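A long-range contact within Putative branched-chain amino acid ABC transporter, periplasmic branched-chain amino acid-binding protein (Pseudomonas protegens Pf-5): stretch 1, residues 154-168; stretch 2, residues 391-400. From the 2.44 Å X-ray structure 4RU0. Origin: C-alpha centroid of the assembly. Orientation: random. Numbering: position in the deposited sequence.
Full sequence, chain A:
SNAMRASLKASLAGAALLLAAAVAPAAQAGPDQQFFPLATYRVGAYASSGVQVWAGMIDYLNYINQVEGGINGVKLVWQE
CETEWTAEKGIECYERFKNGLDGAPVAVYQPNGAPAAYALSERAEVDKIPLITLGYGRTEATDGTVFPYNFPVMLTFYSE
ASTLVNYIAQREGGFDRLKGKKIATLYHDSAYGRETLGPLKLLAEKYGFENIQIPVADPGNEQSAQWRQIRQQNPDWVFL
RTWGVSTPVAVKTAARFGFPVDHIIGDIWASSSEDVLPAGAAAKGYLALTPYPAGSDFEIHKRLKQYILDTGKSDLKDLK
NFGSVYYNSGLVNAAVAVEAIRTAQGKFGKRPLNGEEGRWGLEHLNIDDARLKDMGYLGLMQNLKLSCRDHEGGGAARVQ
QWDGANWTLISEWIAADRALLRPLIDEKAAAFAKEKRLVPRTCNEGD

Stretch 1 (154-168) MLTFYSEASTLVNYI
Stretch 2 (391-400) HEGGGAARVQ

A buried carboxylate can hold the start of a helix when backbone and hydroxyl donors converge on it, and the contact between residues 154-168 and 391-400 of this putative periplasmic binding protein is a compact example. Stretch 1 is a short non-helical lead-in, extended at Leu155 and Thr156, followed by a helix from Phe157 onward; stretch 2 is a glycine-rich loop that becomes a strand at Ala396. Helix and strand run in broadly the same sense, 47° apart, with axes 8.2 Å apart at closest approach.

The pairing begins at Met154, a selenomethionine with phi/psi of 77/-57. Its CB points away, so the contact is made by backbone: Met154 N donates to Glu392 O at 2.9 Å, and Gly395 N donates to Met154 O at a very short 2.5 Å. The loop's backbone suits its glycines. Gly393 (72/4) and Gly395 (83/19) have positive phi, which by itself favours glycine, while at Gly394 (-132/-91) an ideal CB would clash with Met154 O, 2.6 Å away. The CA atoms of Met154 and Gly394 are 4.3 Å apart.

Leu155 is extended (-142/119). Its CB points sideways, but the t, p rotamer (chi1 -165°, chi2 64°) brings CD1 to 3.6 Å from Gly395 C and CD2 to 4.2 Å from Ala397 CB.

Thr156 (-94/158, chi1 p) is the N-cap: Ser159 N donates a weak 3.3 Å bond to Thr156 OG1. Glu392 reaches this turn through an extended side chain, with chi1 and chi2 both t and chi3 15°. Its OE2 accepts from Thr156 N at 2.8 Å and from Ser159 OG at 2.7 Å, the serine being in the m rotamer with its CB directed toward the loop. The other carboxylate oxygen, Glu392 OE1, accepts from a water at 2.5 Å, and that water lies 2.6 Å from Thr156 OG1. Backbone, hydroxyl and solvent thus all engage one acidic group at the helix start.

One turn beyond Ser159, Thr163 (chi1 p) also faces stretch 2. Its OG1 donates to Glu160 O at 2.8 Å, within the helix, while its CG2 packs 3.1 Å from Gly395 O. The CA atoms of Thr163 and Ala396 are 6.5 Å apart.

Another turn on, the register pairs Tyr167 with Val399, whose CA atoms are 8.4 Å apart. The CA-to-CB bonds of both point toward the other stretch, and both residues have chi1 t. Val399 CG2 sits 3.6 Å from the Tyr167 ring centroid, 9° off the ring normal, so the methyl lies over one face of the ring in a CH-pi contact.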

HETATM    1  N   MSE A 154      -3.298   1.093  -6.172  1.00 35.53           N
HETATM    2  CA  MSE A 154      -4.299   1.386  -5.169  1.00 38.96           C
HETATM    3  C   MSE A 154      -4.179   2.703  -4.456  1.00 37.14           C
HETATM    4  O   MSE A 154      -5.151   3.464  -4.442  1.00 38.92           O
HETATM    5  CB  MSE A 154      -4.268   0.267  -4.152  1.00 29.40           C
HETATM    6  CG  MSE A 154      -5.679  -0.161  -3.829  1.00 44.26           C
HETATM    7 SE   MSE A 154      -5.546  -1.830  -2.845  1.00 77.83          SE
HETATM    8  CE  MSE A 154      -5.932  -2.965  -4.388  1.00 58.20           C
ATOM      9  N   LEU A 155      -3.058   2.971  -3.816  1.00 24.24           N
ATOM     10  CA  LEU A 155      -2.902   4.239  -3.160  1.00 22.52           C
ATOM     11  C   LEU A 155      -1.514   4.810  -3.255  1.00 24.48           C
ATOM     12  O   LEU A 155      -0.592   4.246  -2.740  1.00 29.32           O
ATOM     13  CB  LEU A 155      -3.317   4.103  -1.694  1.00 30.54           C
ATOM     14  CG  LEU A 155      -3.540   5.408  -0.949  1.00 24.06           C
ATOM     15  CD1 LEU A 155      -4.697   6.168  -1.546  1.00 24.01           C
ATOM     16  CD2 LEU A 155      -3.768   5.153   0.513  1.00 21.87           C
ATOM     17  N   THR A 156      -1.384   5.970  -3.855  1.00 19.67           N
ATOM     18  CA  THR A 156      -0.152   6.723  -3.776  1.00 18.13           C
ATOM     19  C   THR A 156      -0.231   7.720  -2.640  1.00 17.21           C
ATOM     20  O   THR A 156      -1.298   8.102  -2.223  1.00 24.08           O
ATOM     21  CB  THR A 156       0.164   7.476  -5.063  1.00 23.67           C
ATOM     22  OG1 THR A 156      -0.817   8.481  -5.286  1.00 25.00           O
ATOM     23  CG2 THR A 156       0.196   6.531  -6.232  1.00 24.75           C
ATOM     24  N   PHE A 157       0.915   8.145  -2.155  1.00 19.66           N
ATOM     25  CA  PHE A 157       0.967   9.149  -1.101  1.00 18.07           C
ATOM     26  C   PHE A 157       0.293  10.460  -1.505  1.00 22.35           C
ATOM     27  O   PHE A 157      -0.207  11.194  -0.648  1.00 16.11           O
ATOM     28  CB  PHE A 157       2.416   9.399  -0.694  1.00 14.73           C
ATOM     29  CG  PHE A 157       3.082   8.200  -0.084  1.00 15.16           C
ATOM     30  CD1 PHE A 157       2.464   7.495   0.943  1.00 15.77           C
ATOM     31  CD2 PHE A 157       4.313   7.756  -0.552  1.00 28.68           C
ATOM     32  CE1 PHE A 157       3.073   6.377   1.506  1.00 26.28           C
ATOM     33  CE2 PHE A 157       4.926   6.638   0.002  1.00 24.21           C
ATOM     34  CZ  PHE A 157       4.304   5.949   1.034  1.00 20.67           C
ATOM     35  N   TYR A 158       0.255  10.755  -2.802  1.00 17.13           N
ATOM     36  CA  TYR A 158      -0.461  11.944  -3.261  1.00 25.32           C
ATOM     37  C   TYR A 158      -1.954  11.781  -3.003  1.00 24.98           C
ATOM     38  O   TYR A 158      -2.587  12.661  -2.422  1.00 24.96           O
ATOM     39  CB  TYR A 158      -0.208  12.218  -4.746  1.00 16.97           C
ATOM     40  CG  TYR A 158       1.066  12.983  -5.022  1.00 23.41           C
ATOM     41  CD1 TYR A 158       2.155  12.894  -4.165  1.00 22.88           C
ATOM     42  CD2 TYR A 158       1.181  13.801  -6.141  1.00 29.63           C
ATOM     43  CE1 TYR A 158       3.326  13.590  -4.420  1.00 27.36           C
ATOM     44  CE2 TYR A 158       2.348  14.503  -6.402  1.00 29.53           C
ATOM     45  CZ  TYR A 158       3.416  14.396  -5.535  1.00 38.94           C
ATOM     46  OH  TYR A 158       4.585  15.087  -5.777  1.00 45.93           O
ATOM     47  N   SER A 159      -2.514  10.652  -3.430  1.00 25.88           N
ATOM     48  CA  SER A 159      -3.922  10.366  -3.173  1.00 25.30           C
ATOM     49  C   SER A 159      -4.214  10.279  -1.679  1.00 18.99           C
ATOM     50  O   SER A 159      -5.277  10.687  -1.231  1.00 23.36           O
ATOM     51  CB  SER A 159      -4.342   9.062  -3.852  1.00 20.82           C
ATOM     52  OG  SER A 159      -4.242   9.161  -5.256  1.00 26.68           O
ATOM     53  N   GLU A 160      -3.268   9.733  -0.920  1.00 29.17           N
ATOM     54  CA  GLU A 160      -3.447   9.579   0.517  1.00 27.42           C
ATOM     55  C   GLU A 160      -3.660  10.938   1.168  1.00 21.02           C
ATOM     56  O   GLU A 160      -4.521  11.089   2.035  1.00 22.27           O
ATOM     57  CB  GLU A 160      -2.253   8.879   1.160  1.00 17.09           C
ATOM     58  CG  GLU A 160      -2.514   8.478   2.606  1.00 17.45           C
ATOM     59  CD  GLU A 160      -1.252   8.055   3.335  1.00 33.64           C
ATOM     60  OE1 GLU A 160      -0.151   8.509   2.947  1.00 27.11           O
ATOM     61  OE2 GLU A 160      -1.362   7.271   4.300  1.00 37.73           O
ATOM     62  N   ALA A 161      -2.882  11.925   0.732  1.00 24.01           N
ATOM     63  CA  ALA A 161      -3.034  13.288   1.216  1.00 18.00           C
ATOM     64  C   ALA A 161      -4.457  13.766   0.982  1.00 20.95           C
ATOM     65  O   ALA A 161      -5.096  14.293   1.892  1.00 26.09           O
ATOM     66  CB  ALA A 161      -2.038  14.215   0.534  1.00 17.00           C
ATOM     67  N   SER A 162      -4.955  13.559  -0.234  1.00 19.81           N
ATOM     68  CA  SER A 162      -6.313  13.976  -0.569  1.00 24.03           C
ATOM     69  C   SER A 162      -7.362  13.298   0.314  1.00 20.68           C
ATOM     70  O   SER A 162      -8.243  13.968   0.839  1.00 21.41           O
ATOM     71  CB  SER A 162      -6.612  13.697  -2.038  1.00 21.24           C
ATOM     72  OG  SER A 162      -7.873  14.235  -2.405  1.00 28.57           O
ATOM     73  N   THR A 163      -7.266  11.979   0.476  1.00 20.87           N
ATOM     74  CA  THR A 163      -8.209  11.251   1.332  1.00 29.33           C
ATOM     75  C   THR A 163      -8.114  11.716   2.785  1.00 21.10           C
ATOM     76  O   THR A 163      -9.127  11.813   3.479  1.00 22.21           O
ATOM     77  CB  THR A 163      -7.985   9.725   1.293  1.00 35.62           C
ATOM     78  OG1 THR A 163      -6.738   9.400   1.917  1.00 45.29           O
ATOM     79  CG2 THR A 163      -7.975   9.221  -0.124  1.00 23.64           C
ATOM     80  N   LEU A 164      -6.894  11.994   3.241  1.00 19.26           N
ATOM     81  CA  LEU A 164      -6.680  12.526   4.582  1.00 18.38           C
ATOM     82  C   LEU A 164      -7.472  13.820   4.751  1.00 30.53           C
ATOM     83  O   LEU A 164      -8.215  13.978   5.718  1.00 27.87           O
ATOM     84  CB  LEU A 164      -5.184  12.765   4.843  1.00 21.78           C
ATOM     85  CG  LEU A 164      -4.695  13.300   6.206  1.00 17.83           C
ATOM     86  CD1 LEU A 164      -4.622  14.825   6.229  1.00 15.28           C
ATOM     87  CD2 LEU A 164      -5.560  12.770   7.358  1.00 16.83           C
ATOM     88  N   VAL A 165      -7.326  14.731   3.794  1.00 18.56           N
ATOM     89  CA  VAL A 165      -8.029  16.010   3.832  1.00 24.21           C
ATOM     90  C   VAL A 165      -9.544  15.818   3.701  1.00 21.26           C
ATOM     91  O   VAL A 165     -10.329  16.480   4.381  1.00 21.93           O
ATOM     92  CB  VAL A 165      -7.512  16.953   2.723  1.00 19.18           C
ATOM     93  CG1 VAL A 165      -8.473  18.108   2.497  1.00 20.68           C
ATOM     94  CG2 VAL A 165      -6.116  17.468   3.072  1.00 17.54           C
ATOM     95  N   ASN A 166      -9.954  14.888   2.848  1.00 22.50           N
ATOM     96  CA  ASN A 166     -11.374  14.641   2.642  1.00 24.95           C
ATOM     97  C   ASN A 166     -12.049  14.067   3.883  1.00 30.67           C
ATOM     98  O   ASN A 166     -13.228  14.331   4.136  1.00 27.46           O
ATOM     99  CB  ASN A 166     -11.588  13.715   1.449  1.00 26.37           C
ATOM    100  CG  ASN A 166     -11.272  14.389   0.139  1.00 38.85           C
ATOM    101  OD1 ASN A 166     -11.087  15.605   0.096  1.00 43.28           O
ATOM    102  ND2 ASN A 166     -11.208  13.610  -0.941  1.00 38.09           N
ATOM    103  N   TYR A 167     -11.301  13.287   4.657  1.00 24.30           N
ATOM    104  CA  TYR A 167     -11.827  12.758   5.904  1.00 25.02           C
ATOM    105  C   TYR A 167     -11.937  13.862   6.951  1.00 33.94           C
ATOM    106  O   TYR A 167     -12.930  13.931   7.677  1.00 35.63           O
ATOM    107  CB  TYR A 167     -10.959  11.617   6.426  1.00 24.30           C
ATOM    108  CG  TYR A 167     -11.425  11.092   7.766  1.00 25.30           C
ATOM    109  CD1 TYR A 167     -12.572  10.310   7.867  1.00 27.99           C
ATOM    110  CD2 TYR A 167     -10.724  11.383   8.930  1.00 23.90           C
ATOM    111  CE1 TYR A 167     -13.006   9.833   9.088  1.00 29.24           C
ATOM    112  CE2 TYR A 167     -11.149  10.908  10.156  1.00 25.07           C
ATOM    113  CZ  TYR A 167     -12.292  10.135  10.231  1.00 33.24           C
ATOM    114  OH  TYR A 167     -12.718   9.658  11.450  1.00 32.98           O
ATOM    115  N   ILE A 168     -10.918  14.718   7.024  1.00 22.15           N
ATOM    116  CA  ILE A 168     -10.952  15.883   7.905  1.00 21.46           C
ATOM    117  C   ILE A 168     -12.210  16.708   7.629  1.00 23.18           C
ATOM    118  O   ILE A 168     -12.939  17.075   8.552  1.00 23.89           O
ATOM    119  CB  ILE A 168      -9.715  16.800   7.723  1.00 29.55           C
ATOM    120  CG1 ILE A 168      -8.403  16.039   7.941  1.00 26.20           C
ATOM    121  CG2 ILE A 168      -9.802  17.997   8.654  1.00 21.55           C
ATOM    122  CD1 ILE A 168      -8.173  15.568   9.333  1.00 21.86           C
ATOM    123  N   HIS A 391      -1.877   4.111 -13.402  1.00 41.02           N
ATOM    124  CA  HIS A 391      -1.374   2.877 -12.813  1.00 40.88           C
ATOM    125  C   HIS A 391      -1.677   2.774 -11.313  1.00 41.31           C
ATOM    126  O   HIS A 391      -1.205   1.859 -10.635  1.00 40.63           O
ATOM    127  CB  HIS A 391       0.132   2.758 -13.061  1.00 40.16           C
ATOM    128  CG  HIS A 391       0.479   2.318 -14.452  1.00 40.49           C
ATOM    129  ND1 HIS A 391       1.757   1.958 -14.819  1.00 40.08           N
ATOM    130  CD2 HIS A 391      -0.287   2.175 -15.558  1.00 41.29           C
ATOM    131  CE1 HIS A 391       1.764   1.608 -16.098  1.00 40.59           C
ATOM    132  NE2 HIS A 391       0.532   1.736 -16.566  1.00 41.33           N
ATOM    133  N   GLU A 392      -2.473   3.708 -10.801  1.00 40.83           N
ATOM    134  CA  GLU A 392      -2.912   3.650  -9.411  1.00 40.86           C
ATOM    135  C   GLU A 392      -4.261   2.955  -9.332  1.00 41.95           C
ATOM    136  O   GLU A 392      -4.404   1.924  -8.678  1.00 42.33           O
ATOM    137  CB  GLU A 392      -3.001   5.049  -8.791  1.00 40.44           C
ATOM    138  CG  GLU A 392      -3.335   5.018  -7.308  1.00 40.47           C
ATOM    139  CD  GLU A 392      -3.560   6.401  -6.709  1.00 47.78           C
ATOM    140  OE1 GLU A 392      -3.736   7.373  -7.474  1.00 48.70           O
ATOM    141  OE2 GLU A 392      -3.562   6.510  -5.463  1.00 46.70           O
ATOM    142  N   GLY A 393      -5.251   3.540  -9.998  1.00 42.57           N
ATOM    143  CA  GLY A 393      -6.546   2.906 -10.174  1.00 43.79           C
ATOM    144  C   GLY A 393      -7.446   2.822  -8.956  1.00 44.33           C
ATOM    145  O   GLY A 393      -8.527   2.238  -9.035  1.00 45.49           O
ATOM    146  N   GLY A 394      -7.017   3.399  -7.836  1.00 50.48           N
ATOM    147  CA  GLY A 394      -7.800   3.349  -6.610  1.00 44.16           C
ATOM    148  C   GLY A 394      -7.940   4.695  -5.924  1.00 46.29           C
ATOM    149  O   GLY A 394      -8.870   5.451  -6.198  1.00 50.29           O
ATOM    150  N   GLY A 395      -7.013   4.990  -5.018  1.00 42.87           N
ATOM    151  CA  GLY A 395      -6.970   6.281  -4.360  1.00 42.44           C
ATOM    152  C   GLY A 395      -7.901   6.451  -3.170  1.00 51.45           C
ATOM    153  O   GLY A 395      -8.188   7.574  -2.777  1.00 51.92           O
ATOM    154  N   ALA A 396      -8.373   5.352  -2.586  1.00 38.66           N
ATOM    155  CA  ALA A 396      -9.219   5.447  -1.399  1.00 37.98           C
ATOM    156  C   ALA A 396      -8.570   4.788  -0.188  1.00 30.87           C
ATOM    157  O   ALA A 396      -7.641   3.995  -0.324  1.00 30.56           O
ATOM    158  CB  ALA A 396     -10.581   4.832  -1.664  1.00 33.75           C
ATOM    159  N   ALA A 397      -9.066   5.127   0.998  1.00 33.84           N
ATOM    160  CA  ALA A 397      -8.600   4.512   2.236  1.00 30.45           C
ATOM    161  C   ALA A 397      -9.702   4.527   3.281  1.00 31.38           C
ATOM    162  O   ALA A 397     -10.659   5.289   3.169  1.00 31.80           O
ATOM    163  CB  ALA A 397      -7.371   5.227   2.763  1.00 28.58           C
ATOM    164  N   ARG A 398      -9.557   3.685   4.296  1.00 36.76           N
ATOM    165  CA  ARG A 398     -10.482   3.675   5.419  1.00 34.50           C
ATOM    166  C   ARG A 398      -9.768   4.117   6.685  1.00 31.44           C
ATOM    167  O   ARG A 398      -8.558   3.938   6.818  1.00 31.84           O
ATOM    168  CB  ARG A 398     -11.091   2.285   5.610  1.00 34.84           C
ATOM    169  CG  ARG A 398     -11.963   1.829   4.456  1.00 41.92           C
ATOM    170  CD  ARG A 398     -12.454   0.406   4.658  1.00 47.71           C
ATOM    171  NE  ARG A 398     -13.336   0.278   5.813  1.00 54.93           N
ATOM    172  CZ  ARG A 398     -14.664   0.302   5.746  1.00 59.27           C
ATOM    173  NH1 ARG A 398     -15.267   0.452   4.576  1.00 69.15           N
ATOM    174  NH2 ARG A 398     -15.389   0.176   6.849  1.00 50.88           N
ATOM    175  N   VAL A 399     -10.519   4.701   7.610  1.00 31.61           N
ATOM    176  CA  VAL A 399      -9.963   5.118   8.888  1.00 30.68           C
ATOM    177  C   VAL A 399     -10.289   4.083   9.957  1.00 32.12           C
ATOM    178  O   VAL A 399     -11.419   3.613  10.050  1.00 33.76           O
ATOM    179  CB  VAL A 399     -10.506   6.491   9.315  1.00 29.94           C
ATOM    180  CG1 VAL A 399      -9.841   6.957  10.608  1.00 29.01           C
ATOM    181  CG2 VAL A 399     -10.309   7.508   8.195  1.00 28.92           C
ATOM    182  N   GLN A 400      -9.293   3.710  10.750  1.00 31.73           N
ATOM    183  CA  GLN A 400      -9.531   2.806  11.863  1.00 34.63           C
ATOM    184  C   GLN A 400      -8.940   3.380  13.144  1.00 35.70           C
ATOM    185  O   GLN A 400      -7.940   4.102  13.103  1.00 30.82           O
ATOM    186  CB  GLN A 400      -8.953   1.420  11.573  1.00 34.34           C
ATOM    187  CG  GLN A 400      -7.460   1.399  11.354  1.00 33.09           C
ATOM    188  CD  GLN A 400      -6.966   0.030  10.954  1.00 41.02           C
ATOM    189  OE1 GLN A 400      -7.701  -0.752  10.353  1.00 43.77           O
ATOM    190  NE2 GLN A 400      -5.714  -0.272  11.288  1.00 43.07           N
TER
HETATM  191  O   HOH W   1      -1.754   8.914  -7.654  1.00 16.86           O